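Local coordinates for protein arabinogalactan endo-1,4-beta-galactosidase (Ignisphaera aggregans, PDB 7OSK) that probably hydrolyses beta-1,4-galactan chains as an endo-acting glycoside hydrolase, this chain being its calcium-binding family 53 catalytic domain, at residues 270-273 / 274-277. Sequence-based numbering, arbitrary orientation.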
loop_
_atom_site.group_PDB
_atom_site.type_symbol
_atom_site.label_atom_id
_atom_site.label_comp_id
_atom_site.label_asym_id
_atom_site.label_seq_id
_atom_site.Cartn_x
_atom_site.Cartn_y
_atom_site.Cartn_z
ATOM N N MET A 270 0.493 -18.406 -6.790
ATOM C CA MET A 270 1.862 -17.910 -6.783
ATOM C C MET A 270 2.452 -17.969 -8.189
ATOM O O MET A 270 3.269 -17.128 -8.566
ATOM C CB MET A 270 2.723 -18.724 -5.814
ATOM C CG MET A 270 4.057 -18.076 -5.472
ATOM S SD MET A 270 3.878 -16.498 -4.616
ATOM C CE MET A 270 2.985 -16.997 -3.143
ATOM N N ASP A 271 2.028 -18.969 -8.958
ATOM C CA ASP A 271 2.474 -19.119 -10.338
ATOM C C ASP A 271 1.906 -18.014 -11.221
ATOM O O ASP A 271 2.580 -17.528 -12.128
ATOM C CB ASP A 271 2.071 -20.488 -10.888
ATOM C CG ASP A 271 3.183 -21.512 -10.779
ATOM O OD1 ASP A 271 4.323 -21.204 -11.185
ATOM O OD2 ASP A 271 2.916 -22.627 -10.286
ATOM N N ASP A 272 0.662 -17.626 -10.958
ATOM C CA ASP A 272 0.038 -16.527 -11.689
ATOM C C ASP A 272 0.803 -15.230 -11.438
ATOM O O ASP A 272 0.879 -14.363 -12.310
ATOM C CB ASP A 272 -1.428 -16.366 -11.282
ATOM C CG ASP A 272 -2.268 -17.583 -11.622
ATOM O OD1 ASP A 272 -1.980 -18.243 -12.642
ATOM O OD2 ASP A 272 -3.218 -17.880 -10.868
ATOM N N PHE A 273 1.368 -15.106 -10.241
ATOM C CA PHE A 273 2.180 -13.946 -9.900
ATOM C C PHE A 273 3.525 -14.009 -10.617
ATOM O O PHE A 273 4.030 -12.994 -11.090
ATOM C CB PHE A 273 2.387 -13.856 -8.386
ATOM C CG PHE A 273 3.253 -12.703 -7.959
ATOM C CD1 PHE A 273 2.753 -11.410 -7.940
ATOM C CD2 PHE A 273 4.568 -12.910 -7.574
ATOM C CE1 PHE A 273 3.547 -10.349 -7.549
ATOM C CE2 PHE A 273 5.367 -11.852 -7.181
ATOM C CZ PHE A 273 4.856 -10.571 -7.169
ATOM N N ARG A 274 4.095 -15.207 -10.700
ATOM C CA ARG A 274 5.368 -15.410 -11.385
ATOM C C ARG A 274 5.282 -15.030 -12.858
ATOM O O ARG A 274 6.201 -14.424 -13.407
ATOM C CB ARG A 274 5.818 -16.866 -11.264
ATOM C CG ARG A 274 6.791 -17.126 -10.130
ATOM C CD ARG A 274 7.312 -18.553 -10.167
ATOM N NE ARG A 274 8.564 -18.694 -9.429
ATOM C CZ ARG A 274 8.651 -18.919 -8.121
ATOM N NH1 ARG A 274 7.555 -19.033 -7.379
ATOM N NH2 ARG A 274 9.842 -19.029 -7.551
ATOM N N ASN A 275 4.176 -15.396 -13.494
ATOM C CA ASN A 275 3.989 -15.128 -14.913
ATOM C C ASN A 275 3.908 -13.635 -15.195
ATOM O O ASN A 275 4.383 -13.167 -16.230
ATOM C CB ASN A 275 2.727 -15.823 -15.427
ATOM C CG ASN A 275 2.782 -17.329 -15.258
ATOM O OD1 ASN A 275 3.838 -17.947 -15.406
ATOM N ND2 ASN A 275 1.640 -17.928 -14.946
ATOM N N LEU A 276 3.306 -12.889 -14.275
ATOM C CA LEU A 276 3.197 -11.444 -14.429
ATOM C C LEU A 276 4.568 -10.786 -14.351
ATOM O O LEU A 276 4.904 -9.935 -15.173
ATOM C CB LEU A 276 2.280 -10.844 -13.362
ATOM C CG LEU A 276 2.140 -9.318 -13.433
ATOM C CD1 LEU A 276 1.450 -8.899 -14.727
ATOM C CD2 LEU A 276 1.403 -8.781 -12.228
ATOM N N VAL A 277 5.351 -11.177 -13.352
ATOM C CA VAL A 277 6.645 -10.555 -13.110
ATOM C C VAL A 277 7.561 -10.710 -14.320
ATOM O O VAL A 277 8.091 -9.722 -14.827
ATOM C CB VAL A 277 7.332 -11.149 -11.858
ATOM C CG1 VAL A 277 8.745 -10.589 -11.695
ATOM C CG2 VAL A 277 6.509 -10.859 -10.610
#
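The first turns of helix 270-283 bring Phe273 and Val277 together, one helical turn apart. CG2 of Val277 sits over one face of the Phe273 ring, offset toward the rim, in a CH-pi contact 4.0 Å from the ring centroid. Its nearest ring atom is Phe273 CE2, 3.7 Å from Val277 CG2. With CG anti to the backbone N (chi1 178°), the Phe273 ring lies beside its own carbonyl carbon, on the side where Val277 follows. The same two residues are also joined through the backbone, where Val277 N donates to Phe273 O at 3.2 Å. Arg274 N bonds to Met270 O, and Asn275 N to Asp271 O, each at 3.0 Å. The helix follows the sixth strand of a closed eight-stranded TIM barrel. Phe273 is buried; it touches Leu334 of helix 324-342 and Val236, and its ring meets that of Phe262. With an alanine in place of Phe273, Val277 CG2 would probably lose its aromatic face, and a gap would be likely to open against Leu334 and Phe262. Arg274 runs extended from CG to NE, and Met270 CG lies at the edge of its guanidinium, 4.1 Å from Arg274 NH1. The guanidinium forms salt bridges with Glu340 and Glu341 of helix 324-342.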